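Local coordinates for adhesion and penetration protein autotransporter (Haemophilus influenzae, PDB 3SYJ) that promotes bacterial adherence to and invasion of host cells, self-associates with copies of itself, and is probably a serine protease, at residues T339-D344 / G362-G367; I707-N712 / V727-H732; N746-D751 / N765-D770. All coordinates share one frame; numbering follows the deposited sequence.

Interaction 1 (T339-D344 / G362-G367); sequences TLYFMD and GLYFEG
Tyr341 and Tyr364 touch across two neighbouring parallel strands of the passenger-domain beta-helix, Tyr341 CD1 lying 3.4 Å from Tyr364 CB, at the edge of the Tyr341 ring. The two side chains run at about a right angle, and their first torsions differ: CG is anti to the backbone N in Tyr341 (chi1 180°), but beside it in Tyr364. Tyr341 lies side by side with Glu366, its OH 3.2 Å from Glu366 CB, while the Tyr364 ring meets Thr339 CG2 at its edge and stacks on His385. On the other face, Phe342 and Phe365 point the same way with nearly parallel planes (14°), yet their centroids are 5.5 Å apart and the rings barely overlap. Leu363 CD2 lies at the edge of Phe342, 4.0 Å from CE2. Strands 340-343 and 363-366, their axes 4.8 Å apart, are joined by five backbone hydrogen bonds, the first given by Leu340 N and the last by Asp344 N. Strand 269-272 pairs with the other edge of 340-343; Ile292 and Trp394 pack against the Leu/Phe face. At the N-terminal end a side chain extends the bonding pattern: Gly362 N donates to Thr339 OG1 at 2.9 Å, nearly straight at 166°.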
loop_
_atom_site.group_PDB
_atom_site.type_symbol
_atom_site.label_atom_id
_atom_site.label_comp_id
_atom_site.label_asym_id
_atom_site.label_seq_id
_atom_site.Cartn_x
_atom_site.Cartn_y
_atom_site.Cartn_z
ATOM N N THR A 339 1.712 24.168 68.541
ATOM C CA THR A 339 1.329 24.195 67.138
ATOM C C THR A 339 0.215 25.223 66.932
ATOM O O THR A 339 -0.651 25.387 67.786
ATOM C CB THR A 339 0.907 22.791 66.671
ATOM O OG1 THR A 339 2.072 21.962 66.602
ATOM C CG2 THR A 339 0.236 22.836 65.302
ATOM N N LEU A 340 0.254 25.936 65.811
ATOM C CA LEU A 340 -0.710 27.005 65.575
ATOM C C LEU A 340 -1.601 26.659 64.404
ATOM O O LEU A 340 -1.162 26.009 63.458
ATOM C CB LEU A 340 0.001 28.323 65.298
ATOM C CG LEU A 340 0.939 28.835 66.385
ATOM C CD1 LEU A 340 1.796 29.950 65.810
ATOM C CD2 LEU A 340 0.172 29.303 67.618
ATOM N N TYR A 341 -2.852 27.098 64.471
ATOM C CA TYR A 341 -3.820 26.815 63.417
ATOM C C TYR A 341 -4.430 28.116 62.916
ATOM O O TYR A 341 -5.069 28.844 63.675
ATOM C CB TYR A 341 -4.916 25.861 63.915
ATOM C CG TYR A 341 -5.970 25.526 62.876
ATOM C CD1 TYR A 341 -5.722 24.587 61.880
ATOM C CD2 TYR A 341 -7.216 26.144 62.894
ATOM C CE1 TYR A 341 -6.686 24.281 60.924
ATOM C CE2 TYR A 341 -8.186 25.842 61.948
ATOM C CZ TYR A 341 -7.916 24.914 60.964
ATOM O OH TYR A 341 -8.881 24.613 60.021
ATOM N N PHE A 342 -4.214 28.404 61.636
ATOM C CA PHE A 342 -4.701 29.625 61.018
ATOM C C PHE A 342 -5.747 29.274 59.979
ATOM O O PHE A 342 -5.492 28.485 59.066
ATOM C CB PHE A 342 -3.571 30.357 60.300
ATOM C CG PHE A 342 -2.531 30.955 61.211
ATOM C CD1 PHE A 342 -2.649 32.261 61.658
ATOM C CD2 PHE A 342 -1.403 30.232 61.570
ATOM C CE1 PHE A 342 -1.676 32.827 62.475
ATOM C CE2 PHE A 342 -0.426 30.787 62.392
ATOM C CZ PHE A 342 -0.564 32.087 62.842
ATOM N N MET A 343 -6.918 29.878 60.111
ATOM C CA MET A 343 -7.975 29.713 59.129
ATOM C C MET A 343 -8.436 31.073 58.596
ATOM O O MET A 343 -8.503 32.042 59.344
ATOM C CB MET A 343 -9.151 28.972 59.757
ATOM C CG MET A 343 -10.248 28.605 58.772
ATOM S SD MET A 343 -11.794 28.219 59.616
ATOM C CE MET A 343 -11.185 27.603 61.190
ATOM N N ASP A 344 -8.710 31.161 57.310
ATOM C CA ASP A 344 -9.299 32.319 56.667
ATOM C C ASP A 344 -10.074 31.921 55.424
ATOM O O ASP A 344 -9.630 31.120 54.657
ATOM C CB ASP A 344 -8.243 33.360 56.335
ATOM C CG ASP A 344 -8.814 34.745 56.088
ATOM O OD1 ASP A 344 -8.712 35.574 56.922
ATOM O OD2 ASP A 344 -9.274 35.035 55.034
ATOM N N GLY A 362 4.170 23.227 65.054
ATOM C CA GLY A 362 4.082 23.353 63.609
ATOM C C GLY A 362 3.008 24.336 63.182
ATOM O O GLY A 362 2.402 25.007 64.025
ATOM N N LEU A 363 2.769 24.418 61.875
ATOM C CA LEU A 363 1.768 25.332 61.324
ATOM C C LEU A 363 0.729 24.629 60.448
ATOM O O LEU A 363 1.068 23.897 59.520
ATOM C CB LEU A 363 2.447 26.420 60.493
ATOM C CG LEU A 363 3.449 27.370 61.143
ATOM C CD1 LEU A 363 4.269 28.029 60.053
ATOM C CD2 LEU A 363 2.718 28.409 61.980
ATOM N N TYR A 364 -0.542 24.869 60.745
ATOM C CA TYR A 364 -1.636 24.414 59.892
ATOM C C TYR A 364 -2.292 25.615 59.233
ATOM O O TYR A 364 -2.598 26.605 59.901
ATOM C CB TYR A 364 -2.680 23.644 60.706
ATOM C CG TYR A 364 -2.246 22.249 61.101
ATOM C CD1 TYR A 364 -1.280 22.051 62.075
ATOM C CD2 TYR A 364 -2.805 21.132 60.500
ATOM C CE1 TYR A 364 -0.877 20.773 62.440
ATOM C CE2 TYR A 364 -2.410 19.855 60.857
ATOM C CZ TYR A 364 -1.444 19.683 61.827
ATOM O OH TYR A 364 -1.054 18.413 62.184
ATOM N N PHE A 365 -2.499 25.538 57.922
ATOM C CA PHE A 365 -3.200 26.603 57.215
ATOM C C PHE A 365 -4.462 26.069 56.548
ATOM O O PHE A 365 -4.410 25.111 55.773
ATOM C CB PHE A 365 -2.288 27.289 56.193
ATOM C CG PHE A 365 -1.165 28.089 56.813
ATOM C CD1 PHE A 365 -1.375 29.394 57.243
ATOM C CD2 PHE A 365 0.101 27.537 56.965
ATOM C CE1 PHE A 365 -0.342 30.137 57.812
ATOM C CE2 PHE A 365 1.138 28.274 57.536
ATOM C CZ PHE A 365 0.913 29.580 57.957
ATOM N N GLU A 366 -5.598 26.676 56.877
ATOM C CA GLU A 366 -6.860 26.366 56.210
ATOM C C GLU A 366 -7.357 27.618 55.480
ATOM O O GLU A 366 -7.782 28.576 56.109
ATOM C CB GLU A 366 -7.891 25.876 57.228
ATOM C CG GLU A 366 -9.320 25.892 56.739
ATOM C CD GLU A 366 -9.759 24.571 56.144
ATOM O OE1 GLU A 366 -9.935 23.604 56.922
ATOM O OE2 GLU A 366 -9.947 24.505 54.906
ATOM N N GLY A 367 -7.284 27.613 54.152
ATOM C CA GLY A 367 -7.587 28.803 53.378
ATOM C C GLY A 367 -6.307 29.464 52.897
ATOM O O GLY A 367 -5.208 29.081 53.303
#

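Interaction 2 (I707-N712 / V727-H732); sequences INLTDN and VTLTNH
Leu709 O is approached by two groups of Thr730: its backbone N, 3.1 Å away and tilted from the carbonyl plane, and more weakly its hydroxyl, OG1, whose proton is not settled. With chi1 at 58°, OG1 sits between the backbone N and the carbonyl carbon, 3.3 Å from Leu709 O and 3.4 Å from Thr710 CG2. Thr710 and Thr730 lie side by side, pointing the same way. Upstream, Thr728 is held through both backbone polar atoms: its N donates to Ile707 O, and its O accepts from Leu709 N at 2.8 Å, with an N-H...O angle of 172°. Behind this backbone Leu709 CD1 meets Leu729 CD2 at 3.9 Å, and Phe735 of strand 734-738 packs on both leucines in the interior of the beta-solenoid. Past the strands, His732 N donates to Asp711 O at a bent 137°. One water joins Asn712 OD1, to which it donates, with His732 ND1; Asp711 OD2 accepts from Asn656 N of the preceding coil. The chemistry is divided by side: apolar contacts on the Leu709/Leu729 side, and at the turn a backbone bond and a water bridge between partly exposed or exposed residues, consistent with a solvent-facing edge.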
loop_
_atom_site.group_PDB
_atom_site.type_symbol
_atom_site.label_atom_id
_atom_site.label_comp_id
_atom_site.label_asym_id
_atom_site.label_seq_id
_atom_site.Cartn_x
_atom_site.Cartn_y
_atom_site.Cartn_z
ATOM N N ILE A 707 12.194 1.955 12.166
ATOM C CA ILE A 707 13.605 2.190 12.401
ATOM C C ILE A 707 14.276 2.796 11.178
ATOM O O ILE A 707 14.171 2.278 10.070
ATOM C CB ILE A 707 14.332 0.893 12.803
ATOM C CG1 ILE A 707 13.651 0.257 14.016
ATOM C CG2 ILE A 707 15.809 1.172 13.097
ATOM C CD1 ILE A 707 14.327 -1.010 14.499
ATOM N N ASN A 708 14.962 3.909 11.386
ATOM C CA ASN A 708 15.748 4.503 10.328
ATOM C C ASN A 708 17.208 4.525 10.704
ATOM O O ASN A 708 17.580 5.061 11.748
ATOM C CB ASN A 708 15.271 5.916 10.031
ATOM C CG ASN A 708 14.018 5.934 9.204
ATOM O OD1 ASN A 708 13.964 6.594 8.168
ATOM N ND2 ASN A 708 13.005 5.196 9.642
ATOM N N LEU A 709 18.030 3.929 9.849
ATOM C CA LEU A 709 19.471 3.945 10.018
ATOM C C LEU A 709 20.110 4.799 8.930
ATOM O O LEU A 709 19.776 4.669 7.749
ATOM C CB LEU A 709 20.032 2.524 9.960
ATOM C CG LEU A 709 19.397 1.507 10.898
ATOM C CD1 LEU A 709 20.106 0.174 10.773
ATOM C CD2 LEU A 709 19.468 2.011 12.323
ATOM N N THR A 710 21.023 5.677 9.331
ATOM C CA THR A 710 21.753 6.500 8.374
ATOM C C THR A 710 23.248 6.398 8.651
ATOM O O THR A 710 23.662 5.749 9.612
ATOM C CB THR A 710 21.294 7.976 8.404
ATOM O OG1 THR A 710 21.606 8.560 9.676
ATOM C CG2 THR A 710 19.789 8.071 8.163
ATOM N N ASP A 711 24.050 7.021 7.794
ATOM C CA ASP A 711 25.498 7.031 7.957
ATOM C C ASP A 711 26.045 5.629 8.177
ATOM O O ASP A 711 25.824 4.748 7.356
ATOM C CB ASP A 711 25.882 7.959 9.105
ATOM C CG ASP A 711 25.141 9.279 9.046
ATOM O OD1 ASP A 711 25.184 9.937 7.983
ATOM O OD2 ASP A 711 24.504 9.654 10.053
ATOM N N ASN A 712 26.756 5.422 9.281
ATOM C CA ASN A 712 27.320 4.112 9.591
ATOM C C ASN A 712 26.553 3.382 10.680
ATOM O O ASN A 712 27.057 2.434 11.270
ATOM C CB ASN A 712 28.777 4.242 10.027
ATOM C CG ASN A 712 29.702 4.598 8.888
ATOM O OD1 ASN A 712 29.270 4.763 7.749
ATOM N ND2 ASN A 712 30.990 4.721 9.190
ATOM N N VAL A 727 11.928 -1.004 8.569
ATOM C CA VAL A 727 13.300 -0.543 8.701
ATOM C C VAL A 727 13.721 0.118 7.392
ATOM O O VAL A 727 13.435 -0.394 6.308
ATOM C CB VAL A 727 14.269 -1.696 9.014
ATOM C CG1 VAL A 727 15.694 -1.178 9.131
ATOM C CG2 VAL A 727 13.849 -2.426 10.282
ATOM N N THR A 728 14.395 1.257 7.504
ATOM C CA THR A 728 14.902 1.981 6.345
ATOM C C THR A 728 16.385 2.299 6.520
ATOM O O THR A 728 16.806 2.794 7.563
ATOM C CB THR A 728 14.123 3.273 6.136
ATOM O OG1 THR A 728 12.736 2.958 5.966
ATOM C CG2 THR A 728 14.626 4.010 4.906
ATOM N N LEU A 729 17.182 2.012 5.502
ATOM C CA LEU A 729 18.621 2.161 5.629
ATOM C C LEU A 729 19.188 2.974 4.487
ATOM O O LEU A 729 18.744 2.854 3.349
ATOM C CB LEU A 729 19.305 0.795 5.674
ATOM C CG LEU A 729 18.869 -0.144 6.792
ATOM C CD1 LEU A 729 17.628 -0.888 6.361
ATOM C CD2 LEU A 729 19.987 -1.110 7.122
ATOM N N THR A 730 20.176 3.801 4.805
ATOM C CA THR A 730 20.845 4.619 3.809
ATOM C C THR A 730 22.335 4.617 4.105
ATOM O O THR A 730 22.767 4.066 5.118
ATOM C CB THR A 730 20.332 6.067 3.842
ATOM O OG1 THR A 730 20.544 6.613 5.148
ATOM C CG2 THR A 730 18.852 6.119 3.514
ATOM N N ASN A 731 23.117 5.230 3.223
ATOM C CA ASN A 731 24.547 5.352 3.446
ATOM C C ASN A 731 25.194 3.984 3.610
ATOM O O ASN A 731 25.032 3.122 2.753
ATOM C CB ASN A 731 24.813 6.243 4.658
ATOM C CG ASN A 731 24.273 7.649 4.469
ATOM O OD1 ASN A 731 24.588 8.311 3.481
ATOM N ND2 ASN A 731 23.452 8.110 5.407
ATOM N N HIS A 732 25.921 3.777 4.705
ATOM C CA HIS A 732 26.563 2.488 4.950
ATOM C C HIS A 732 26.012 1.803 6.199
ATOM O O HIS A 732 26.725 1.051 6.865
ATOM C CB HIS A 732 28.079 2.646 5.085
ATOM C CG HIS A 732 28.748 3.167 3.853
ATOM N ND1 HIS A 732 28.664 4.488 3.461
ATOM C CD2 HIS A 732 29.527 2.551 2.932
ATOM C CE1 HIS A 732 29.354 4.661 2.348
ATOM N NE2 HIS A 732 29.888 3.501 2.006
HETATM O O HOH W 1 11.365 3.027 8.089
HETATM O O HOH W 2 28.385 6.575 5.729
#

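Interaction 3 (N746-D751 / N765-D770); sequences NIRLSD and NVHLTD
Arg748 and His767 lie side by side on the outward face of strands 747-749 and 766-768, and the arginine can be followed past the ring atom by atom. From Arg748 CB, the chain first runs anti to the backbone N and then bends at chi2 (90°), the torsion that places CD. Arg748 CD lies 3.5 Å from His767 CD2, and NE follows at 3.6 Å from the same carbon. CZ stays 3.8 Å from His767 CD2, which lies over one face of the guanidinium, offset toward its rim, with the two planes 30° apart. At the tip, NH1 stays over one face of the His767 ring, near the rim and 4.0 Å above its plane, while also lying 3.7 Å from Thr769 CG2; Thr769 OG1 lies at the guanidinium edge, in its plane. His767 ND1 has a weak hydrogen bond to Gln786 O of the next coil, which would help to fix the ring's rotation.

The strand ends are joined by side chains standing in for backbone. Asn746 OD1 accepts from Asn765 N at 2.8 Å and 174°, the donor tilted from the amide plane. At the other end Asp770 OD2 uses its anti lone pair to take Asp751 N at 2.7 Å. Asp751 OD1 lies within 3.6 Å of the same oxygen, a like-charge approach that probably costs some energy; Asp751 OD2 is bound in turn by Asn731 N of the preceding coil. Inside, Leu749 CD1 meets Val766 CG1, with Ala755 and Phe774 packing behind the two strands. In-register parallel strands with apolar residues stacked inward are typical of the right-handed parallel beta-helix of autotransporter passengers.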
loop_
_atom_site.group_PDB
_atom_site.type_symbol
_atom_site.label_atom_id
_atom_site.label_comp_id
_atom_site.label_asym_id
_atom_site.label_seq_id
_atom_site.Cartn_x
_atom_site.Cartn_y
_atom_site.Cartn_z
ATOM N N ASN A 746 8.396 -4.028 6.585
ATOM C CA ASN A 746 9.280 -4.116 5.427
ATOM C C ASN A 746 10.687 -3.598 5.692
ATOM O O ASN A 746 10.921 -2.858 6.647
ATOM C CB ASN A 746 8.670 -3.365 4.244
ATOM C CG ASN A 746 7.258 -3.811 3.945
ATOM O OD1 ASN A 746 6.967 -5.004 3.915
ATOM N ND2 ASN A 746 6.366 -2.851 3.729
ATOM N N ILE A 747 11.621 -3.992 4.831
ATOM C CA ILE A 747 12.975 -3.458 4.857
ATOM C C ILE A 747 13.271 -2.753 3.546
ATOM O O ILE A 747 13.044 -3.303 2.471
ATOM C CB ILE A 747 14.016 -4.563 5.060
ATOM C CG1 ILE A 747 13.775 -5.281 6.388
ATOM C CG2 ILE A 747 15.417 -3.979 4.998
ATOM C CD1 ILE A 747 14.705 -6.447 6.622
ATOM N N ARG A 748 13.780 -1.531 3.637
ATOM C CA ARG A 748 14.047 -0.723 2.455
ATOM C C ARG A 748 15.493 -0.240 2.480
ATOM O O ARG A 748 15.855 0.586 3.310
ATOM C CB ARG A 748 13.089 0.469 2.426
ATOM C CG ARG A 748 13.404 1.535 1.386
ATOM C CD ARG A 748 12.704 1.269 0.062
ATOM N NE ARG A 748 12.918 2.367 -0.877
ATOM C CZ ARG A 748 14.014 2.518 -1.618
ATOM N NH1 ARG A 748 15.005 1.630 -1.536
ATOM N NH2 ARG A 748 14.121 3.557 -2.443
ATOM N N LEU A 749 16.321 -0.758 1.576
ATOM C CA LEU A 749 17.739 -0.416 1.574
ATOM C C LEU A 749 18.152 0.430 0.379
ATOM O O LEU A 749 17.821 0.108 -0.759
ATOM C CB LEU A 749 18.597 -1.679 1.613
ATOM C CG LEU A 749 18.345 -2.660 2.752
ATOM C CD1 LEU A 749 17.309 -3.696 2.332
ATOM C CD2 LEU A 749 19.651 -3.331 3.133
ATOM N N SER A 750 18.890 1.504 0.652
ATOM C CA SER A 750 19.436 2.375 -0.385
ATOM C C SER A 750 20.946 2.519 -0.237
ATOM O O SER A 750 21.529 2.027 0.726
ATOM C CB SER A 750 18.792 3.757 -0.307
ATOM O OG SER A 750 17.387 3.664 -0.449
ATOM N N ASP A 751 21.572 3.198 -1.193
ATOM C CA ASP A 751 23.000 3.499 -1.126
ATOM C C ASP A 751 23.869 2.257 -0.937
ATOM O O ASP A 751 23.851 1.345 -1.759
ATOM C CB ASP A 751 23.283 4.513 -0.011
ATOM C CG ASP A 751 22.502 5.813 -0.184
ATOM O OD1 ASP A 751 22.373 6.292 -1.336
ATOM O OD2 ASP A 751 22.017 6.356 0.834
ATOM N N ASN A 765 8.340 -7.340 3.148
ATOM C CA ASN A 765 9.070 -7.292 1.883
ATOM C C ASN A 765 10.386 -6.521 1.925
ATOM O O ASN A 765 10.595 -5.662 2.778
ATOM C CB ASN A 765 8.168 -6.735 0.781
ATOM C CG ASN A 765 6.805 -7.397 0.767
ATOM O OD1 ASN A 765 6.694 -8.628 0.783
ATOM N ND2 ASN A 765 5.754 -6.582 0.753
ATOM N N VAL A 766 11.266 -6.841 0.984
ATOM C CA VAL A 766 12.565 -6.197 0.884
ATOM C C VAL A 766 12.710 -5.488 -0.460
ATOM O O VAL A 766 12.330 -6.017 -1.505
ATOM C CB VAL A 766 13.709 -7.211 1.049
ATOM C CG1 VAL A 766 15.055 -6.510 0.959
ATOM C CG2 VAL A 766 13.571 -7.955 2.374
ATOM N N HIS A 767 13.268 -4.287 -0.424
ATOM C CA HIS A 767 13.406 -3.476 -1.619
ATOM C C HIS A 767 14.775 -2.793 -1.581
ATOM O O HIS A 767 15.046 -1.978 -0.697
ATOM C CB HIS A 767 12.251 -2.469 -1.672
ATOM C CG HIS A 767 12.329 -1.496 -2.808
ATOM N ND1 HIS A 767 13.028 -1.751 -3.968
ATOM C CD2 HIS A 767 11.763 -0.274 -2.971
ATOM C CE1 HIS A 767 12.908 -0.722 -4.789
ATOM N NE2 HIS A 767 12.145 0.187 -4.208
ATOM N N LEU A 768 15.649 -3.160 -2.518
ATOM C CA LEU A 768 16.991 -2.588 -2.594
ATOM C C LEU A 768 17.152 -1.732 -3.837
ATOM O O LEU A 768 16.522 -1.991 -4.860
ATOM C CB LEU A 768 18.062 -3.677 -2.647
ATOM C CG LEU A 768 17.985 -4.923 -1.778
ATOM C CD1 LEU A 768 17.000 -5.919 -2.365
ATOM C CD2 LEU A 768 19.374 -5.529 -1.665
ATOM N N THR A 769 18.011 -0.721 -3.742
ATOM C CA THR A 769 18.422 0.068 -4.896
ATOM C C THR A 769 19.892 0.407 -4.731
ATOM O O THR A 769 20.500 0.055 -3.721
ATOM C CB THR A 769 17.631 1.375 -5.019
ATOM O OG1 THR A 769 17.987 2.246 -3.941
ATOM C CG2 THR A 769 16.133 1.109 -4.981
ATOM N N ASP A 770 20.461 1.080 -5.725
ATOM C CA ASP A 770 21.850 1.516 -5.653
ATOM C C ASP A 770 22.796 0.335 -5.437
ATOM O O ASP A 770 22.803 -0.605 -6.228
ATOM C CB ASP A 770 22.016 2.575 -4.558
ATOM C CG ASP A 770 20.909 3.622 -4.592
ATOM O OD1 ASP A 770 20.415 3.933 -5.697
ATOM O OD2 ASP A 770 20.523 4.134 -3.519
#

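In the fold
All three contacts join parallel, in-register strands of successive coils, but in two parts of the solenoid, interaction 1 far from the adjoining pair 2 and 3. Interaction 1 lies on the opposite side of the chain's centre, 62 Å from interaction 2 and 69 Å from interaction 3, centre to centre. Its touching residues are mostly buried, seven of twelve, and aromatic on both faces. Interactions 2 and 3 bury only four of twelve and carry polar groups outward. Their centres are about 10 Å apart: strands 727-729 and 747-749 are neighbours, with a probable bond from Val727 N to Asn746 O, and an aspartate-to-turn bond also joins them. Interaction 2 uses waters and hydroxyls at its surface; interaction 3 uses an arginine-histidine contact and acidic turns.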